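Local structure of transcriptional regulator, MarR family (Methanosarcina mazei, 3S2W) at residues Y46-G51 with V89-V94; F53-R58 with R83-L88; R58-D63 with V108-K113. The protein probably binds DNA as a dimeric winged-helix transcription factor of the MarR family and so regulates gene expression. All blocks are in the same frame, centred on the assembly; numbering follows the deposited sequence.

Contact 1. Residues Y46-G51 with V89-V94; sequences YGIGSG and VDEGYV. With SO4 (sulfate ion), chain I.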
loop_
_atom_site.group_PDB
_atom_site.type_symbol
_atom_site.label_atom_id
_atom_site.label_comp_id
_atom_site.label_asym_id
_atom_site.label_seq_id
_atom_site.Cartn_x
_atom_site.Cartn_y
_atom_site.Cartn_z
ATOM N N TYR A 46 -7.337 -10.026 18.311
ATOM C CA TYR A 46 -6.164 -9.837 19.167
ATOM C C TYR A 46 -6.032 -8.385 19.599
ATOM O O TYR A 46 -5.045 -8.000 20.214
ATOM C CB TYR A 46 -4.883 -10.294 18.462
ATOM C CG TYR A 46 -5.017 -11.657 17.836
ATOM C CD1 TYR A 46 -5.367 -11.805 16.492
ATOM C CD2 TYR A 46 -4.827 -12.797 18.587
ATOM C CE1 TYR A 46 -5.517 -13.058 15.925
ATOM C CE2 TYR A 46 -4.968 -14.053 18.029
ATOM C CZ TYR A 46 -5.316 -14.182 16.704
ATOM O OH TYR A 46 -5.449 -15.448 16.182
ATOM N N GLY A 47 -7.029 -7.579 19.275
ATOM C CA GLY A 47 -7.007 -6.168 19.607
ATOM C C GLY A 47 -5.878 -5.423 18.922
ATOM O O GLY A 47 -5.250 -4.564 19.523
ATOM N N ILE A 48 -5.635 -5.746 17.657
ATOM C CA ILE A 48 -4.513 -5.180 16.904
ATOM C C ILE A 48 -5.025 -4.541 15.612
ATOM O O ILE A 48 -5.764 -5.163 14.858
ATOM C CB ILE A 48 -3.496 -6.288 16.531
ATOM C CG1 ILE A 48 -2.989 -6.988 17.779
ATOM C CG2 ILE A 48 -2.290 -5.732 15.848
ATOM C CD1 ILE A 48 -2.040 -8.121 17.459
ATOM N N GLY A 49 -4.638 -3.300 15.363
ATOM C CA GLY A 49 -4.971 -2.652 14.116
ATOM C C GLY A 49 -4.016 -3.067 13.006
ATOM O O GLY A 49 -2.868 -3.452 13.266
ATOM N N SER A 50 -4.486 -2.968 11.766
ATOM C CA SER A 50 -3.678 -3.278 10.590
ATOM C C SER A 50 -2.509 -2.318 10.401
ATOM O O SER A 50 -1.629 -2.562 9.585
ATOM C CB SER A 50 -4.558 -3.271 9.337
ATOM O OG SER A 50 -5.227 -2.032 9.228
ATOM N N GLY A 51 -2.508 -1.214 11.139
ATOM C CA GLY A 51 -1.348 -0.335 11.174
ATOM C C GLY A 51 -0.177 -0.873 12.002
ATOM O O GLY A 51 0.980 -0.485 11.802
ATOM N N VAL A 89 2.493 -1.739 22.669
ATOM C CA VAL A 89 2.923 -1.796 24.060
ATOM C C VAL A 89 1.721 -1.879 24.984
ATOM O O VAL A 89 1.712 -2.676 25.920
ATOM C CB VAL A 89 3.821 -0.610 24.477
ATOM C CG1 VAL A 89 3.940 -0.585 25.964
ATOM C CG2 VAL A 89 5.193 -0.759 23.880
ATOM N N ASP A 90 0.699 -1.072 24.718
ATOM C CA ASP A 90 -0.489 -1.052 25.576
ATOM C C ASP A 90 -1.298 -2.336 25.495
ATOM O O ASP A 90 -2.020 -2.696 26.419
ATOM C CB ASP A 90 -1.362 0.163 25.270
ATOM C CG ASP A 90 -0.684 1.487 25.656
ATOM O OD1 ASP A 90 0.150 1.494 26.603
ATOM O OD2 ASP A 90 -0.996 2.520 25.011
ATOM N N GLU A 91 -1.170 -3.033 24.380
ATOM C CA GLU A 91 -1.831 -4.318 24.208
ATOM C C GLU A 91 -0.984 -5.432 24.809
ATOM O O GLU A 91 -1.422 -6.560 24.916
ATOM C CB GLU A 91 -2.112 -4.564 22.718
ATOM C CG GLU A 91 -3.163 -3.585 22.132
ATOM C CD GLU A 91 -2.853 -3.078 20.716
ATOM O OE1 GLU A 91 -3.341 -1.977 20.364
ATOM O OE2 GLU A 91 -2.141 -3.771 19.952
ATOM N N GLY A 92 0.251 -5.097 25.185
ATOM C CA GLY A 92 1.147 -6.022 25.858
ATOM C C GLY A 92 1.896 -6.974 24.944
ATOM O O GLY A 92 2.275 -8.066 25.363
ATOM N N TYR A 93 2.120 -6.556 23.699
ATOM C CA TYR A 93 2.796 -7.398 22.718
ATOM C C TYR A 93 4.256 -7.044 22.554
ATOM O O TYR A 93 5.036 -7.836 22.037
ATOM C CB TYR A 93 2.123 -7.293 21.362
ATOM C CG TYR A 93 0.775 -7.933 21.326
ATOM C CD1 TYR A 93 0.591 -9.212 21.816
ATOM C CD2 TYR A 93 -0.322 -7.253 20.819
ATOM C CE1 TYR A 93 -0.634 -9.794 21.784
ATOM C CE2 TYR A 93 -1.548 -7.828 20.785
ATOM C CZ TYR A 93 -1.703 -9.099 21.266
ATOM O OH TYR A 93 -2.927 -9.688 21.239
ATOM N N VAL A 94 4.630 -5.840 22.958
ATOM C CA VAL A 94 6.034 -5.468 22.877
ATOM C C VAL A 94 6.388 -4.576 24.014
ATOM O O VAL A 94 5.514 -3.954 24.606
ATOM C CB VAL A 94 6.367 -4.689 21.610
ATOM C CG1 VAL A 94 5.969 -5.480 20.402
ATOM C CG2 VAL A 94 5.716 -3.298 21.649
HETATM S S SO4 I . -4.024 1.015 13.928
HETATM O O1 SO4 I . -4.018 2.468 13.808
HETATM O O2 SO4 I . -2.705 0.576 14.383
HETATM O O3 SO4 I . -5.041 0.607 14.905
HETATM O O4 SO4 I . -4.310 0.451 12.609
#

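Contact 2. Residues F53-R58 with R83-L88; sequences FPFLMR and RAIQKL. With SO4 (sulfate ion), chain J; SO4 (sulfate ion), chain I.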
loop_
_atom_site.group_PDB
_atom_site.type_symbol
_atom_site.label_atom_id
_atom_site.label_comp_id
_atom_site.label_asym_id
_atom_site.label_seq_id
_atom_site.Cartn_x
_atom_site.Cartn_y
_atom_site.Cartn_z
ATOM N N PHE A 53 0.394 -4.271 12.277
ATOM C CA PHE A 53 0.781 -5.563 11.743
ATOM C C PHE A 53 2.196 -5.587 11.150
ATOM O O PHE A 53 2.958 -6.515 11.414
ATOM C CB PHE A 53 -0.214 -5.978 10.682
ATOM C CG PHE A 53 -0.055 -7.379 10.231
ATOM C CD1 PHE A 53 0.395 -7.662 8.949
ATOM C CD2 PHE A 53 -0.366 -8.433 11.083
ATOM C CE1 PHE A 53 0.537 -8.983 8.532
ATOM C CE2 PHE A 53 -0.236 -9.742 10.667
ATOM C CZ PHE A 53 0.206 -10.019 9.390
ATOM N N PRO A 54 2.551 -4.563 10.351
ATOM C CA PRO A 54 3.854 -4.523 9.682
ATOM C C PRO A 54 5.003 -4.500 10.703
ATOM O O PRO A 54 5.953 -5.257 10.507
ATOM C CB PRO A 54 3.807 -3.213 8.886
ATOM C CG PRO A 54 2.409 -2.810 8.870
ATOM C CD PRO A 54 1.806 -3.316 10.137
ATOM N N PHE A 55 4.904 -3.685 11.765
ATOM C CA PHE A 55 5.873 -3.708 12.892
ATOM C C PHE A 55 5.963 -5.073 13.568
ATOM O O PHE A 55 7.036 -5.650 13.690
ATOM C CB PHE A 55 5.560 -2.617 13.948
ATOM C CG PHE A 55 5.608 -1.217 13.390
ATOM C CD1 PHE A 55 6.823 -0.553 13.255
ATOM C CD2 PHE A 55 4.439 -0.584 12.951
ATOM C CE1 PHE A 55 6.884 0.706 12.710
ATOM C CE2 PHE A 55 4.493 0.693 12.405
ATOM C CZ PHE A 55 5.717 1.338 12.282
ATOM N N LEU A 56 4.838 -5.597 14.018
ATOM C CA LEU A 56 4.865 -6.930 14.592
ATOM C C LEU A 56 5.613 -7.910 13.665
ATOM O O LEU A 56 6.513 -8.612 14.117
ATOM C CB LEU A 56 3.450 -7.396 14.894
ATOM C CG LEU A 56 3.287 -8.300 16.108
ATOM C CD1 LEU A 56 3.906 -7.675 17.358
ATOM C CD2 LEU A 56 1.811 -8.627 16.334
HETATM N N MSE A 57 5.275 -7.935 12.373
HETATM C CA MSE A 57 5.885 -8.888 11.444
HETATM C C MSE A 57 7.396 -8.680 11.325
HETATM O O MSE A 57 8.154 -9.633 11.160
HETATM C CB MSE A 57 5.227 -8.822 10.047
HETATM C CG MSE A 57 3.773 -9.340 9.994
HETATM SE SE MSE A 57 3.557 -11.207 10.623
HETATM C CE MSE A 57 4.263 -12.176 9.078
ATOM N N ARG A 58 7.830 -7.431 11.414
ATOM C CA ARG A 58 9.254 -7.119 11.379
ATOM C C ARG A 58 9.996 -7.622 12.625
ATOM O O ARG A 58 11.077 -8.198 12.517
ATOM C CB ARG A 58 9.453 -5.612 11.211
ATOM C CG ARG A 58 10.880 -5.205 10.915
ATOM C CD ARG A 58 11.400 -5.896 9.684
ATOM N NE ARG A 58 12.843 -6.066 9.758
ATOM C CZ ARG A 58 13.710 -5.480 8.944
ATOM N NH1 ARG A 58 13.289 -4.691 7.964
ATOM N NH2 ARG A 58 15.005 -5.701 9.112
ATOM N N ARG A 83 2.880 5.919 17.405
ATOM C CA ARG A 83 1.517 5.481 17.728
ATOM C C ARG A 83 1.306 3.974 17.568
ATOM O O ARG A 83 0.668 3.326 18.412
ATOM C CB ARG A 83 0.479 6.255 16.911
ATOM C CG ARG A 83 0.077 7.573 17.549
ATOM C CD ARG A 83 -0.757 8.425 16.608
ATOM N NE ARG A 83 0.056 9.436 15.934
ATOM C CZ ARG A 83 0.151 9.568 14.613
ATOM N NH1 ARG A 83 -0.525 8.752 13.812
ATOM N NH2 ARG A 83 0.921 10.515 14.092
ATOM N N ALA A 84 1.856 3.417 16.496
ATOM C CA ALA A 84 1.782 1.987 16.304
ATOM C C ALA A 84 2.470 1.275 17.465
ATOM O O ALA A 84 1.854 0.448 18.141
ATOM C CB ALA A 84 2.395 1.571 14.949
ATOM N N ILE A 85 3.736 1.602 17.713
ATOM C CA ILE A 85 4.482 0.912 18.766
ATOM C C ILE A 85 3.830 1.144 20.125
ATOM O O ILE A 85 3.793 0.248 20.987
ATOM C CB ILE A 85 5.937 1.346 18.823
ATOM C CG1 ILE A 85 6.654 0.937 17.538
ATOM C CG2 ILE A 85 6.613 0.721 20.032
ATOM C CD1 ILE A 85 6.595 -0.549 17.258
ATOM N N GLN A 86 3.295 2.340 20.329
ATOM C CA GLN A 86 2.605 2.555 21.584
ATOM C C GLN A 86 1.360 1.657 21.786
ATOM O O GLN A 86 1.058 1.268 22.912
ATOM C CB GLN A 86 2.232 4.013 21.780
ATOM C CG GLN A 86 1.493 4.193 23.072
ATOM C CD GLN A 86 2.439 4.216 24.242
ATOM O OE1 GLN A 86 3.361 5.032 24.283
ATOM N NE2 GLN A 86 2.227 3.314 25.200
ATOM N N LYS A 87 0.631 1.329 20.721
ATOM C CA LYS A 87 -0.575 0.515 20.912
ATOM C C LYS A 87 -0.162 -0.927 21.118
ATOM O O LYS A 87 -0.812 -1.675 21.852
ATOM C CB LYS A 87 -1.538 0.620 19.729
ATOM C CG LYS A 87 -2.209 1.988 19.559
ATOM C CD LYS A 87 -3.016 1.996 18.270
ATOM C CE LYS A 87 -3.941 3.216 18.139
ATOM N NZ LYS A 87 -5.092 2.925 17.204
ATOM N N LEU A 88 0.945 -1.304 20.476
ATOM C CA LEU A 88 1.498 -2.633 20.628
ATOM C C LEU A 88 1.980 -2.817 22.070
ATOM O O LEU A 88 1.862 -3.907 22.639
ATOM C CB LEU A 88 2.631 -2.843 19.627
ATOM C CG LEU A 88 2.161 -3.145 18.201
ATOM C CD1 LEU A 88 3.317 -3.205 17.273
ATOM C CD2 LEU A 88 1.435 -4.465 18.158
HETATM S S SO4 J . 2.783 13.672 13.916
HETATM O O1 SO4 J . 3.829 14.693 13.983
HETATM O O2 SO4 J . 2.700 13.000 15.212
HETATM O O3 SO4 J . 1.494 14.297 13.616
HETATM O O4 SO4 J . 3.109 12.695 12.875
HETATM S S SO4 I . -4.024 1.015 13.928
HETATM O O1 SO4 I . -4.018 2.468 13.808
HETATM O O2 SO4 I . -2.705 0.576 14.383
HETATM O O3 SO4 I . -5.041 0.607 14.905
HETATM O O4 SO4 I . -4.310 0.451 12.609
#

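Contact 3. Residues R58-D63 with V108-K113; sequences RLYRED and VFLTEK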
loop_
_atom_site.group_PDB
_atom_site.type_symbol
_atom_site.label_atom_id
_atom_site.label_comp_id
_atom_site.label_asym_id
_atom_site.label_seq_id
_atom_site.Cartn_x
_atom_site.Cartn_y
_atom_site.Cartn_z
ATOM N N ARG A 58 7.830 -7.431 11.414
ATOM C CA ARG A 58 9.254 -7.119 11.379
ATOM C C ARG A 58 9.996 -7.622 12.625
ATOM O O ARG A 58 11.077 -8.198 12.517
ATOM C CB ARG A 58 9.453 -5.612 11.211
ATOM C CG ARG A 58 10.880 -5.205 10.915
ATOM C CD ARG A 58 11.400 -5.896 9.684
ATOM N NE ARG A 58 12.843 -6.066 9.758
ATOM C CZ ARG A 58 13.710 -5.480 8.944
ATOM N NH1 ARG A 58 13.289 -4.691 7.964
ATOM N NH2 ARG A 58 15.005 -5.701 9.112
ATOM N N LEU A 59 9.412 -7.413 13.805
ATOM C CA LEU A 59 10.023 -7.911 15.028
ATOM C C LEU A 59 10.205 -9.427 15.008
ATOM O O LEU A 59 11.169 -9.928 15.582
ATOM C CB LEU A 59 9.222 -7.482 16.251
ATOM C CG LEU A 59 9.340 -5.991 16.490
ATOM C CD1 LEU A 59 8.307 -5.547 17.510
ATOM C CD2 LEU A 59 10.754 -5.685 16.948
ATOM N N TYR A 60 9.288 -10.151 14.359
ATOM C CA TYR A 60 9.447 -11.609 14.197
ATOM C C TYR A 60 10.656 -11.967 13.334
ATOM O O TYR A 60 11.198 -13.066 13.460
ATOM C CB TYR A 60 8.206 -12.274 13.590
ATOM C CG TYR A 60 6.987 -12.193 14.455
ATOM C CD1 TYR A 60 7.074 -12.419 15.817
ATOM C CD2 TYR A 60 5.747 -11.869 13.916
ATOM C CE1 TYR A 60 5.965 -12.339 16.623
ATOM C CE2 TYR A 60 4.627 -11.778 14.719
ATOM C CZ TYR A 60 4.745 -12.019 16.071
ATOM O OH TYR A 60 3.653 -11.938 16.892
ATOM N N ARG A 61 11.056 -11.066 12.437
ATOM C CA ARG A 61 12.289 -11.295 11.707
ATOM C C ARG A 61 13.493 -10.846 12.542
ATOM O O ARG A 61 14.424 -11.607 12.762
ATOM C CB ARG A 61 12.268 -10.594 10.358
ATOM C CG ARG A 61 11.996 -11.535 9.199
ATOM C CD ARG A 61 11.989 -10.787 7.867
ATOM N NE ARG A 61 10.925 -9.785 7.807
ATOM C CZ ARG A 61 11.028 -8.616 7.178
ATOM N NH1 ARG A 61 12.158 -8.297 6.547
ATOM N NH2 ARG A 61 9.997 -7.768 7.180
ATOM N N GLU A 62 13.455 -9.613 13.020
ATOM C CA GLU A 62 14.578 -9.014 13.719
ATOM C C GLU A 62 14.047 -8.362 14.986
ATOM O O GLU A 62 13.516 -7.251 14.946
ATOM C CB GLU A 62 15.228 -7.950 12.826
ATOM C CG GLU A 62 16.726 -8.101 12.602
ATOM C CD GLU A 62 17.554 -7.477 13.714
ATOM O OE1 GLU A 62 17.586 -8.045 14.828
ATOM O OE2 GLU A 62 18.176 -6.418 13.466
ATOM N N ASP A 63 14.182 -9.056 16.108
ATOM C CA ASP A 63 13.714 -8.536 17.387
ATOM C C ASP A 63 14.762 -7.662 18.058
ATOM O O ASP A 63 15.946 -7.770 17.772
ATOM C CB ASP A 63 13.358 -9.695 18.305
ATOM C CG ASP A 63 12.638 -9.247 19.541
ATOM O OD1 ASP A 63 12.190 -8.085 19.576
ATOM O OD2 ASP A 63 12.507 -10.058 20.472
ATOM N N VAL A 108 12.962 -1.919 20.578
ATOM C CA VAL A 108 11.695 -2.603 20.828
ATOM C C VAL A 108 11.838 -4.109 20.727
ATOM O O VAL A 108 12.524 -4.625 19.848
ATOM C CB VAL A 108 10.511 -2.060 19.969
ATOM C CG1 VAL A 108 10.844 -0.703 19.391
ATOM C CG2 VAL A 108 10.146 -3.022 18.879
ATOM N N PHE A 109 11.199 -4.796 21.670
ATOM C CA PHE A 109 11.325 -6.228 21.815
ATOM C C PHE A 109 9.943 -6.846 21.928
ATOM O O PHE A 109 9.034 -6.242 22.484
ATOM C CB PHE A 109 12.072 -6.553 23.100
ATOM C CG PHE A 109 13.540 -6.229 23.074
ATOM C CD1 PHE A 109 14.474 -7.219 22.785
ATOM C CD2 PHE A 109 13.996 -4.960 23.396
ATOM C CE1 PHE A 109 15.842 -6.946 22.779
ATOM C CE2 PHE A 109 15.380 -4.676 23.386
ATOM C CZ PHE A 109 16.298 -5.678 23.077
ATOM N N LEU A 110 9.783 -8.064 21.422
ATOM C CA LEU A 110 8.551 -8.820 21.647
ATOM C C LEU A 110 8.472 -9.290 23.095
ATOM O O LEU A 110 9.478 -9.713 23.675
ATOM C CB LEU A 110 8.487 -10.017 20.701
ATOM C CG LEU A 110 8.306 -9.643 19.225
ATOM C CD1 LEU A 110 8.882 -10.736 18.320
ATOM C CD2 LEU A 110 6.812 -9.330 18.889
ATOM N N THR A 111 7.289 -9.197 23.690
ATOM C CA THR A 111 7.039 -9.853 24.969
ATOM C C THR A 111 6.670 -11.319 24.721
ATOM O O THR A 111 6.552 -11.756 23.573
ATOM C CB THR A 111 5.865 -9.217 25.693
ATOM O OG1 THR A 111 4.698 -9.361 24.879
ATOM C CG2 THR A 111 6.124 -7.730 25.948
ATOM N N GLU A 112 6.468 -12.085 25.787
ATOM C CA GLU A 112 6.055 -13.473 25.596
ATOM C C GLU A 112 4.713 -13.546 24.885
ATOM O O GLU A 112 4.564 -14.289 23.917
ATOM C CB GLU A 112 6.053 -14.264 26.913
ATOM C CG GLU A 112 7.361 -15.019 27.140
ATOM C CD GLU A 112 7.668 -16.016 26.013
ATOM O OE1 GLU A 112 6.803 -16.869 25.724
ATOM O OE2 GLU A 112 8.767 -15.944 25.414
ATOM N N LYS A 113 3.743 -12.763 25.358
ATOM C CA LYS A 113 2.460 -12.618 24.663
ATOM C C LYS A 113 2.656 -12.365 23.152
ATOM O O LYS A 113 2.040 -13.016 22.323
ATOM C CB LYS A 113 1.645 -11.484 25.293
ATOM C CG LYS A 113 0.152 -11.525 25.008
ATOM C CD LYS A 113 -0.558 -10.307 25.616
ATOM C CE LYS A 113 -2.071 -10.498 25.698
ATOM N NZ LYS A 113 -2.752 -9.347 26.361
HETATM O O HOH W 1 11.816 -10.938 22.908
#

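Contact 1. Residues Y46-G51 with V89-V94
In the winged-helix domain, Tyr93 and Glu91, in the turn that ends helix 78-90, meet Tyr46, Gly47 and Ile48 of the loop leading into helix 53-61. The turn is a Schellman motif: Gly92 has positive phi, its N bonds back to Val89 O, Tyr93 N probably bonds to Leu88 O, and the chain swings out of the helix toward the first wing strand. Tyr93 then reaches across with its hydroxyl. OH donates to Tyr46 O at 2.9 Å, arriving in the carbonyl plane on a lone pair with a C=O...O angle of 126°, while the acceptor lies in the plane of the tyrosine ring, beyond its edge. Tyr46 CB sits beside the same hydroxyl. Ile48 lays its outer branch obliquely against the ring: CG1 and CD1 are each 3.4 Å from Tyr93 CE2. Over the centre of one ring face stands Glu91 O, 4.2 Å above the plane. The carboxylate of Glu91 crowds Gly47 O, with CD 3.1 Å from it; acceptors so close would probably repel, and this placing may be doubtful. Farther along the loop, Gly51 N donates to O4 of a sulfate ion at 2.9 Å.

Contact 2. Residues F53-R58 with R83-L88
Phe55 and Leu88 bury the most surface here, with Leu56 next, and the contact is apolar throughout. Phe55 points toward helix 83-88; its CG lies anti to the carbonyl carbon (chi1 -60°), and the ring beyond lodges against two residues of the other helix. CE2 comes to 3.4 Å from Ala84 CB, with CD2 close behind, while CD1 is 4.0 Å from Ile85 CD1; both partners lie obliquely, to the same side of the ring plane. The isoleucine side chain crosses that of the phenylalanine at about a right angle. Leu88, one turn on from Ala84, divides its two methyls: CD1 packs 4.1 Å from Phe55 CB, while CD2 meets Leu56 CD1, also at 4.1 Å, where the two leucines cross obliquely. The small Ala84 lets the ring come in close, and the axes of the two segments approach to 10.0 Å with a signed crossing angle of -71°. Leu74 and Ile76 add to the surroundings of the Phe55 ring. From helix 83-88, Arg83 and Lys87 each make a weak hydrogen bond to a separate sulfate ion, probably from the crystallisation liquor. Steeply crossed helices 53-61 and 78-90, with helix 67-74 beside them, form the three-helix core typical of a winged helix-turn-helix domain, in which helix 78-90 is probably the DNA-recognition helix.

Contact 3. Residues R58-D63 with V108-K113
Leu110 reaches from the end of strand 106-110 into the last turn of helix 53-61, touching Leu59, Tyr60 and Asp63. Its CB starts beside the aspartate, 4.0 Å from Asp63 OD2. One bond on, CG rests 3.8 Å from Leu59 CB. The methyls then part: CD1 touches Tyr60 CD1 at 3.5 Å and also lies near Leu59 O, while CD2 is 3.9 Å from Tyr60 CE1. Leucine and tyrosine side chains cross at about a right angle, and Tyr60 OH continues past them to a hydrogen bond with Gly114 O of helix 112-133. Two residues earlier on the strand, Val108 CG2 meets the end of Leu59, with CD2 at 3.3 Å and CD1 close by. Here the second strand of the wing of a winged-helix domain closes onto the helix that precedes the helix-turn-helix. The polar part of the contact is made by Asp63, just beyond the helix. Its CG is anti to the backbone N (chi1 -170°), and the side chain slants across that of Leu110: OD1 accepts from Leu110 N at 3.0 Å with an N-H...O angle of 145°, met on the syn side and 26° out of the carboxylate plane. OD2 takes a bond from a water at 2.7 Å, and that water also donates to Leu110 O at 2.7 Å, so one carboxylate grips both polar backbone atoms of Leu110, one of them through water. An alanine in place of Asp63 would probably leave Leu110 N without this acceptor and the bridging water held from the Leu110 O side alone.

Overall arrangement
Along the chain the segments run 46-51, 53-58, 58-63, 83-88, 89-94 and 108-113, so contact 2 is nested inside the loop closed by contact 1, while contact 3 crosses both. The centres of contacts 1 and 2 lie about 7 Å apart. Those of contacts 2 and 3 are about 10 Å apart, and those of contacts 1 and 3 about 12 Å. Helix 53-61 serves contacts 2 and 3, which share Arg58; helix 78-90 serves contacts 1 and 2. Leu56 packs on both Ile48 and Leu110, and Thr111 bonds back to Gly92 and Tyr93. The three contacts join the probable recognition helix and the wing to helix 53-61, whose Pro54 and Arg58 also pack on the second subunit.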